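Siderophore periplasmic binding protein (Thermobifida fusca, PDB 5DH0) probably binds iron-loaded siderophore, likely of the fuscachelin type, outside the cell membrane and passes it to an import system. Local coordinates at residues P104-V113 / I129-D138; S142-E150 / A288-N296. One frame throughout, in Å; residues are numbered along the deposited sequence.

Contact 1 of 2, residues P104-V113 / I129-D138; sequences PDLIIGGVRV and IAPTVFFDFD
The F137 ring takes the backbone of R112 over one face, with R112 CA 4.3 Å from the ring centroid and 21° off its normal, a CH-pi contact. At its edge, near the ring plane, stands the carbonyl carbon of G110, while R112 CG meets F137 CZ at 3.6 Å where the two side chains run side by side. F137 CG sits between backbone N and carbonyl carbon (chi1 65°), a turn that swings the ring back across the neighbouring strand; G110, lacking a side chain, suits the place because a CB there would lie tight against the ring. Cutting the ring back to an alanine here is likely to leave the backbone of R112 and G110 without its cover and F50 without its edge-to-face partner. The second ring, F134, has T132 CG2 over one face and the carbonyl oxygen of G109 at its edge, in plane, with F134 CD1 3.6 Å from G109 O. V111 CG2 touches F134 CD1 at 3.7 Å, and Y119 of helix 116-126 meets the F134 ring edge to face. Beside F134, D136 lies alongside V111, its OD1 3.5 Å from V111 CG1, while its other oxygen is held by H116. Further back, I107 CD1 reaches A130 CB at 4.0 Å, and branched I107 and V111 suit the face covered by helices 96-102 and 116-126. Seven backbone bonds join the strands, from I107 N to P131 O (2.9 Å, 175° at the hydrogen) to V113 N to F137 O. Their regular alternation, with strands 106-112 and 132-137 running the same way, is that of parallel beta structure. Helix 116-126 between them completes a beta-alpha-beta crossover, the repeating unit of the Rossmann-like lobes of periplasmic binding proteins.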
loop_
_atom_site.group_PDB
_atom_site.type_symbol
_atom_site.label_atom_id
_atom_site.label_comp_id
_atom_site.label_asym_id
_atom_site.label_seq_id
_atom_site.Cartn_x
_atom_site.Cartn_y
_atom_site.Cartn_z
ATOM N N PRO A 104 -17.386 -49.044 2.924
ATOM C CA PRO A 104 -16.261 -48.583 2.107
ATOM C C PRO A 104 -15.139 -49.592 2.094
ATOM O O PRO A 104 -15.076 -50.409 3.004
ATOM C CB PRO A 104 -15.822 -47.303 2.818
ATOM C CG PRO A 104 -16.133 -47.582 4.264
ATOM C CD PRO A 104 -17.416 -48.390 4.245
ATOM N N ASP A 105 -14.268 -49.536 1.090
ATOM C CA ASP A 105 -13.005 -50.271 1.142
ATOM C C ASP A 105 -11.849 -49.291 1.372
ATOM O O ASP A 105 -10.700 -49.697 1.587
ATOM C CB ASP A 105 -12.781 -51.096 -0.139
ATOM C CG ASP A 105 -12.756 -50.245 -1.408
ATOM O OD1 ASP A 105 -13.072 -49.036 -1.346
ATOM O OD2 ASP A 105 -12.439 -50.799 -2.489
ATOM N N LEU A 106 -12.171 -47.998 1.319
ATOM C CA LEU A 106 -11.196 -46.954 1.614
ATOM C C LEU A 106 -11.877 -45.670 2.073
ATOM O O LEU A 106 -12.793 -45.172 1.413
ATOM C CB LEU A 106 -10.329 -46.666 0.396
ATOM C CG LEU A 106 -9.359 -45.494 0.555
ATOM C CD1 LEU A 106 -8.248 -45.782 1.558
ATOM C CD2 LEU A 106 -8.790 -45.128 -0.784
ATOM N N ILE A 107 -11.411 -45.140 3.199
ATOM C CA ILE A 107 -11.863 -43.857 3.726
ATOM C C ILE A 107 -10.746 -42.820 3.626
ATOM O O ILE A 107 -9.614 -43.076 4.063
ATOM C CB ILE A 107 -12.299 -43.994 5.175
ATOM C CG1 ILE A 107 -13.362 -45.084 5.295
ATOM C CG2 ILE A 107 -12.811 -42.667 5.707
ATOM C CD1 ILE A 107 -13.563 -45.569 6.715
ATOM N N ILE A 108 -11.049 -41.659 3.045
ATOM C CA ILE A 108 -10.034 -40.613 2.870
ATOM C C ILE A 108 -10.496 -39.230 3.375
ATOM O O ILE A 108 -11.698 -38.957 3.480
ATOM C CB ILE A 108 -9.598 -40.481 1.382
ATOM C CG1 ILE A 108 -10.746 -39.980 0.513
ATOM C CG2 ILE A 108 -9.056 -41.790 0.839
ATOM C CD1 ILE A 108 -10.264 -39.356 -0.784
ATOM N N GLY A 109 -9.530 -38.368 3.698
ATOM C CA GLY A 109 -9.808 -36.981 4.038
ATOM C C GLY A 109 -8.598 -36.149 4.457
ATOM O O GLY A 109 -7.536 -36.678 4.792
ATOM N N GLY A 110 -8.766 -34.829 4.435
ATOM C CA GLY A 110 -7.789 -33.911 4.997
ATOM C C GLY A 110 -8.009 -33.630 6.481
ATOM O O GLY A 110 -9.138 -33.626 6.965
ATOM N N VAL A 111 -6.916 -33.398 7.204
ATOM C CA VAL A 111 -6.983 -33.030 8.617
ATOM C C VAL A 111 -6.151 -31.784 8.894
ATOM O O VAL A 111 -4.955 -31.767 8.607
ATOM C CB VAL A 111 -6.464 -34.166 9.538
ATOM C CG1 VAL A 111 -6.413 -33.701 10.978
ATOM C CG2 VAL A 111 -7.328 -35.393 9.427
ATOM N N ARG A 112 -6.767 -30.745 9.454
ATOM C CA ARG A 112 -5.980 -29.601 9.924
ATOM C C ARG A 112 -4.913 -30.076 10.923
ATOM O O ARG A 112 -5.220 -30.793 11.877
ATOM C CB ARG A 112 -6.889 -28.544 10.549
ATOM C CG ARG A 112 -7.722 -27.793 9.516
ATOM C CD ARG A 112 -8.882 -27.056 10.148
ATOM N NE ARG A 112 -9.756 -26.482 9.131
ATOM C CZ ARG A 112 -10.741 -27.153 8.548
ATOM N NH1 ARG A 112 -10.970 -28.416 8.876
ATOM N NH2 ARG A 112 -11.488 -26.569 7.629
ATOM N N VAL A 113 -3.659 -29.695 10.693
ATOM C CA VAL A 113 -2.549 -30.229 11.480
ATOM C C VAL A 113 -2.707 -29.970 12.989
ATOM O O VAL A 113 -2.183 -30.726 13.805
ATOM C CB VAL A 113 -1.192 -29.658 10.975
ATOM C CG1 VAL A 113 -1.056 -28.182 11.304
ATOM C CG2 VAL A 113 -0.005 -30.471 11.512
ATOM N N ILE A 129 -13.515 -50.287 10.480
ATOM C CA ILE A 129 -14.393 -50.375 9.322
ATOM C C ILE A 129 -13.631 -50.619 8.021
ATOM O O ILE A 129 -13.973 -51.520 7.256
ATOM C CB ILE A 129 -15.217 -49.096 9.144
ATOM C CG1 ILE A 129 -16.066 -48.821 10.382
ATOM C CG2 ILE A 129 -16.077 -49.198 7.883
ATOM C CD1 ILE A 129 -16.871 -47.533 10.283
ATOM N N ALA A 130 -12.609 -49.804 7.767
ATOM C CA ALA A 130 -11.878 -49.878 6.501
ATOM C C ALA A 130 -10.519 -49.179 6.586
ATOM O O ALA A 130 -10.281 -48.396 7.504
ATOM C CB ALA A 130 -12.726 -49.270 5.375
ATOM N N PRO A 131 -9.613 -49.467 5.641
ATOM C CA PRO A 131 -8.377 -48.677 5.601
ATOM C C PRO A 131 -8.666 -47.171 5.556
ATOM O O PRO A 131 -9.497 -46.718 4.769
ATOM C CB PRO A 131 -7.700 -49.150 4.314
ATOM C CG PRO A 131 -8.209 -50.529 4.114
ATOM C CD PRO A 131 -9.612 -50.554 4.648
ATOM N N THR A 132 -7.996 -46.404 6.408
ATOM C CA THR A 132 -8.269 -44.979 6.511
ATOM C C THR A 132 -7.033 -44.119 6.266
ATOM O O THR A 132 -6.010 -44.281 6.938
ATOM C CB THR A 132 -8.852 -44.640 7.885
ATOM O OG1 THR A 132 -10.038 -45.414 8.101
ATOM C CG2 THR A 132 -9.191 -43.154 7.971
ATOM N N VAL A 133 -7.133 -43.202 5.304
ATOM C CA VAL A 133 -6.013 -42.331 4.936
ATOM C C VAL A 133 -6.313 -40.866 5.194
ATOM O O VAL A 133 -7.143 -40.269 4.507
ATOM C CB VAL A 133 -5.632 -42.470 3.455
ATOM C CG1 VAL A 133 -4.513 -41.490 3.100
ATOM C CG2 VAL A 133 -5.200 -43.886 3.154
ATOM N N PHE A 134 -5.622 -40.306 6.186
ATOM C CA PHE A 134 -5.669 -38.885 6.522
ATOM C C PHE A 134 -4.347 -38.168 6.206
ATOM O O PHE A 134 -3.269 -38.673 6.544
ATOM C CB PHE A 134 -5.973 -38.699 8.005
ATOM C CG PHE A 134 -7.381 -39.032 8.397
ATOM C CD1 PHE A 134 -8.456 -38.481 7.719
ATOM C CD2 PHE A 134 -7.630 -39.857 9.489
ATOM C CE1 PHE A 134 -9.759 -38.770 8.102
ATOM C CE2 PHE A 134 -8.926 -40.146 9.881
ATOM C CZ PHE A 134 -9.997 -39.605 9.181
ATOM N N PHE A 135 -4.422 -36.994 5.576
ATOM C CA PHE A 135 -3.248 -36.135 5.452
ATOM C C PHE A 135 -3.431 -34.824 6.210
ATOM O O PHE A 135 -4.421 -34.101 6.018
ATOM C CB PHE A 135 -2.932 -35.838 3.993
ATOM C CG PHE A 135 -2.389 -37.007 3.253
ATOM C CD1 PHE A 135 -3.201 -37.750 2.426
ATOM C CD2 PHE A 135 -1.068 -37.376 3.391
ATOM C CE1 PHE A 135 -2.711 -38.835 1.742
ATOM C CE2 PHE A 135 -0.574 -38.469 2.710
ATOM C CZ PHE A 135 -1.406 -39.201 1.889
ATOM N N ASP A 136 -2.476 -34.532 7.081
ATOM C CA ASP A 136 -2.426 -33.254 7.768
ATOM C C ASP A 136 -2.016 -32.150 6.813
ATOM O O ASP A 136 -1.202 -32.352 5.915
ATOM C CB ASP A 136 -1.448 -33.291 8.943
ATOM C CG ASP A 136 -1.868 -34.260 10.028
ATOM O OD1 ASP A 136 -2.925 -34.034 10.652
ATOM O OD2 ASP A 136 -1.133 -35.239 10.271
ATOM N N PHE A 137 -2.593 -30.977 7.005
ATOM C CA PHE A 137 -2.154 -29.816 6.257
ATOM C C PHE A 137 -2.155 -28.624 7.184
ATOM O O PHE A 137 -2.923 -28.561 8.140
ATOM C CB PHE A 137 -3.052 -29.553 5.047
ATOM C CG PHE A 137 -4.467 -29.186 5.407
ATOM C CD1 PHE A 137 -4.859 -27.855 5.476
ATOM C CD2 PHE A 137 -5.412 -30.176 5.668
ATOM C CE1 PHE A 137 -6.165 -27.518 5.810
ATOM C CE2 PHE A 137 -6.719 -29.840 6.002
ATOM C CZ PHE A 137 -7.094 -28.506 6.073
ATOM N N ASP A 138 -1.269 -27.686 6.904
ATOM C CA ASP A 138 -1.219 -26.470 7.680
ATOM C C ASP A 138 -1.724 -25.302 6.830
ATOM O O ASP A 138 -1.612 -25.317 5.609
ATOM C CB ASP A 138 0.204 -26.217 8.173
ATOM C CG ASP A 138 0.303 -24.983 9.029
ATOM O OD1 ASP A 138 -0.423 -24.908 10.046
ATOM O OD2 ASP A 138 1.080 -24.069 8.668
#

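Contact 2 of 2, residues S142-E150 / A288-N296; sequences SGLRNMTLE and AARTYAQAN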
loop_
_atom_site.group_PDB
_atom_site.type_symbol
_atom_site.label_atom_id
_atom_site.label_comp_id
_atom_site.label_asym_id
_atom_site.label_seq_id
_atom_site.Cartn_x
_atom_site.Cartn_y
_atom_site.Cartn_z
ATOM N N SER A 142 -0.986 -22.918 0.157
ATOM C CA SER A 142 -0.563 -24.051 -0.670
ATOM C C SER A 142 -0.702 -25.395 0.068
ATOM O O SER A 142 -0.728 -26.443 -0.564
ATOM C CB SER A 142 0.877 -23.854 -1.161
ATOM O OG SER A 142 1.810 -23.813 -0.090
ATOM N N GLY A 143 -0.814 -25.365 1.396
ATOM C CA GLY A 143 -1.035 -26.580 2.167
ATOM C C GLY A 143 -2.252 -27.384 1.721
ATOM O O GLY A 143 -2.235 -28.616 1.727
ATOM N N LEU A 144 -3.305 -26.673 1.328
ATOM C CA LEU A 144 -4.556 -27.264 0.866
ATOM C C LEU A 144 -4.413 -28.030 -0.447
ATOM O O LEU A 144 -4.693 -29.234 -0.511
ATOM C CB LEU A 144 -5.613 -26.169 0.687
ATOM C CG LEU A 144 -6.555 -25.880 1.850
ATOM C CD1 LEU A 144 -7.484 -24.704 1.510
ATOM C CD2 LEU A 144 -7.370 -27.128 2.153
ATOM N N ARG A 145 -3.983 -27.330 -1.499
ATOM C CA ARG A 145 -3.950 -27.941 -2.816
ATOM C C ARG A 145 -2.885 -29.040 -2.845
ATOM O O ARG A 145 -2.983 -29.986 -3.637
ATOM C CB ARG A 145 -3.717 -26.890 -3.905
ATOM C CG ARG A 145 -2.459 -26.052 -3.756
ATOM C CD ARG A 145 -2.433 -24.948 -4.819
ATOM N NE ARG A 145 -1.315 -24.028 -4.627
ATOM C CZ ARG A 145 -1.391 -22.887 -3.949
ATOM N NH1 ARG A 145 -2.541 -22.500 -3.402
ATOM N NH2 ARG A 145 -0.316 -22.126 -3.829
ATOM N N ASN A 146 -1.905 -28.955 -1.947
ATOM C CA ASN A 146 -0.911 -30.025 -1.842
ATOM C C ASN A 146 -1.442 -31.255 -1.081
ATOM O O ASN A 146 -1.074 -32.393 -1.384
ATOM C CB ASN A 146 0.381 -29.504 -1.197
ATOM C CG ASN A 146 1.328 -28.883 -2.221
ATOM O OD1 ASN A 146 1.832 -29.580 -3.108
ATOM N ND2 ASN A 146 1.559 -27.564 -2.117
ATOM N N MET A 147 -2.313 -31.031 -0.106
ATOM C CA MET A 147 -2.953 -32.140 0.603
ATOM C C MET A 147 -3.902 -32.911 -0.329
ATOM O O MET A 147 -3.950 -34.141 -0.294
ATOM C CB MET A 147 -3.692 -31.623 1.845
ATOM C CG MET A 147 -4.559 -32.659 2.557
ATOM S SD MET A 147 -6.288 -32.621 1.997
ATOM C CE MET A 147 -6.710 -30.923 2.362
ATOM N N THR A 148 -4.650 -32.205 -1.170
ATOM C CA THR A 148 -5.584 -32.906 -2.041
ATOM C C THR A 148 -4.833 -33.573 -3.185
ATOM O O THR A 148 -5.329 -34.534 -3.772
ATOM C CB THR A 148 -6.687 -31.989 -2.631
ATOM O OG1 THR A 148 -6.083 -30.874 -3.296
ATOM C CG2 THR A 148 -7.627 -31.503 -1.554
ATOM N N LEU A 149 -3.651 -33.055 -3.510
ATOM C CA LEU A 149 -2.767 -33.737 -4.448
ATOM C C LEU A 149 -2.404 -35.133 -3.912
ATOM O O LEU A 149 -2.402 -36.108 -4.660
ATOM C CB LEU A 149 -1.499 -32.913 -4.703
ATOM C CG LEU A 149 -0.363 -33.648 -5.415
ATOM C CD1 LEU A 149 -0.776 -33.950 -6.846
ATOM C CD2 LEU A 149 0.946 -32.858 -5.388
ATOM N N GLU A 150 -2.119 -35.235 -2.615
ATOM C CA GLU A 150 -1.773 -36.526 -2.009
ATOM C C GLU A 150 -2.929 -37.519 -2.016
ATOM O O GLU A 150 -2.742 -38.708 -2.294
ATOM C CB GLU A 150 -1.287 -36.343 -0.561
ATOM C CG GLU A 150 0.049 -35.647 -0.449
ATOM C CD GLU A 150 1.125 -36.359 -1.244
ATOM O OE1 GLU A 150 1.007 -37.592 -1.450
ATOM O OE2 GLU A 150 2.080 -35.680 -1.681
ATOM N N ALA A 288 -11.318 -20.525 -2.827
ATOM C CA ALA A 288 -10.762 -21.423 -1.822
ATOM C C ALA A 288 -9.531 -22.203 -2.342
ATOM O O ALA A 288 -8.655 -22.578 -1.566
ATOM C CB ALA A 288 -11.838 -22.380 -1.330
ATOM N N ALA A 289 -9.478 -22.435 -3.648
ATOM C CA ALA A 289 -8.374 -23.153 -4.284
ATOM C C ALA A 289 -8.029 -24.428 -3.524
ATOM O O ALA A 289 -6.925 -24.575 -3.001
ATOM C CB ALA A 289 -7.149 -22.259 -4.394
ATOM N N ARG A 290 -8.988 -25.340 -3.446
ATOM C CA ARG A 290 -8.772 -26.577 -2.717
ATOM C C ARG A 290 -7.892 -27.555 -3.494
ATOM O O ARG A 290 -7.243 -28.389 -2.893
ATOM C CB ARG A 290 -10.113 -27.211 -2.366
ATOM C CG ARG A 290 -10.827 -26.480 -1.245
ATOM C CD ARG A 290 -12.056 -27.222 -0.814
ATOM N NE ARG A 290 -12.582 -26.739 0.459
ATOM C CZ ARG A 290 -13.434 -27.428 1.216
ATOM N NH1 ARG A 290 -13.844 -28.624 0.824
ATOM N NH2 ARG A 290 -13.867 -26.925 2.366
ATOM N N THR A 291 -7.865 -27.447 -4.822
ATOM C CA THR A 291 -7.035 -28.330 -5.652
ATOM C C THR A 291 -6.212 -27.516 -6.649
ATOM O O THR A 291 -6.451 -26.304 -6.812
ATOM C CB THR A 291 -7.898 -29.358 -6.433
ATOM O OG1 THR A 291 -8.692 -28.667 -7.412
ATOM C CG2 THR A 291 -8.817 -30.150 -5.480
ATOM N N TYR A 292 -5.264 -28.164 -7.338
ATOM C CA TYR A 292 -4.453 -27.417 -8.301
ATOM C C TYR A 292 -5.315 -26.995 -9.485
ATOM O O TYR A 292 -5.097 -25.932 -10.073
ATOM C CB TYR A 292 -3.218 -28.219 -8.743
ATOM C CG TYR A 292 -2.034 -27.992 -7.801
ATOM C CD1 TYR A 292 -1.333 -26.792 -7.821
ATOM C CD2 TYR A 292 -1.646 -28.955 -6.875
ATOM C CE1 TYR A 292 -0.275 -26.565 -6.962
ATOM C CE2 TYR A 292 -0.590 -28.732 -6.015
ATOM C CZ TYR A 292 0.090 -27.536 -6.063
ATOM O OH TYR A 292 1.139 -27.297 -5.218
ATOM N N ALA A 293 -6.337 -27.788 -9.794
ATOM C CA ALA A 293 -7.264 -27.419 -10.866
ATOM C C ALA A 293 -8.073 -26.172 -10.499
ATOM O O ALA A 293 -8.313 -25.296 -11.332
ATOM C CB ALA A 293 -8.190 -28.583 -11.189
ATOM N N GLN A 294 -8.486 -26.080 -9.243
ATOM C CA GLN A 294 -9.212 -24.896 -8.793
ATOM C C GLN A 294 -8.269 -23.702 -8.799
ATOM O O GLN A 294 -8.619 -22.627 -9.296
ATOM C CB GLN A 294 -9.814 -25.114 -7.401
ATOM C CG GLN A 294 -11.076 -25.944 -7.423
ATOM C CD GLN A 294 -11.670 -26.134 -6.047
ATOM O OE1 GLN A 294 -11.394 -25.357 -5.123
ATOM N NE2 GLN A 294 -12.516 -27.150 -5.905
ATOM N N ALA A 295 -7.068 -23.899 -8.255
ATOM C CA ALA A 295 -6.038 -22.865 -8.277
ATOM C C ALA A 295 -5.756 -22.377 -9.709
ATOM O O ALA A 295 -5.525 -21.186 -9.929
ATOM C CB ALA A 295 -4.762 -23.372 -7.626
ATOM N N ASN A 296 -5.811 -23.274 -10.690
ATOM C CA ASN A 296 -5.632 -22.827 -12.078
ATOM C C ASN A 296 -6.800 -21.981 -12.592
ATOM O O ASN A 296 -6.596 -20.993 -13.291
ATOM C CB ASN A 296 -5.389 -24.026 -13.010
ATOM C CG ASN A 296 -3.920 -24.446 -13.041
ATOM O OD1 ASN A 296 -3.047 -23.624 -13.286
ATOM N ND2 ASN A 296 -3.646 -25.721 -12.786
HETATM O O HOH W 1 -4.437 -30.515 -5.900
HETATM O O HOH W 2 -4.493 -24.342 -2.051
#
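R145 lays its aliphatic chain across the Y292 ring: CD stands over one face, 3.8 Å from the ring centroid in a CH-pi contact. The guanidinium is turned 77° from the ring, with Y292 CE1 at its edge, in plane. CG between backbone N and carbonyl carbon (chi1 57°), followed by an extended chain, carries the charge past the ring to E209 of helix 206-213, its salt-bridge partner. Arginine suits this place by joining a long apolar shaft to a charged end. The phenol hydroxyl of Y292 gives a weak hydrogen bond to N146 OD1, 3.2 Å away at the ring edge. N146 ND2 donates to S142 O, which also accepts from N146 N on the opposite face of its carbonyl plane. The T148 hydroxyl, a short polar branch, donates to R290 O at 2.8 Å, thus satisfying a carbonyl of the loop before helix 292-307. T291 caps the N-terminus of that helix; its OG1 accepts from Q294 N at 3.2 Å and is also hydrogen-bonded to E57. In turn, Q294 OE1 receives R290 N at 2.9 Å, while the guanidinium of R290 pairs with E53. Water 1 bridges the two backbones, donating to R145 O at 2.7 Å and accepting from Y292 N at 2.9 Å. A second water donates to A289 O and accepts weakly from R145 N and NH1. This buried join therefore combines the R145 shaft on Y292 with a few specific polar links, T148 to R290 O and the bridging waters, while the charged ends of R145 and R290 are paired outside it.

Overall arrangement
Contact 1 and the first segment of contact 2 lie in the N-terminal half of the chain, whereas 288-296 comes from near the C-terminus; the two centres are about 16 Å apart. Contact 1 closes before contact 2 opens: strand 132-137, at one edge of the five-stranded parallel sheet, leads directly into helix 142-154. That helix packs back on the strands, with M147 CE 3.6 Å from F137 CD2 and M147 SD 3.6 Å from G110 CA. Contact 2 then ties the same helix to the start of helix 292-307, consistent with a two-lobed binding protein whose chain crosses back to the first lobe just before its last helix begins.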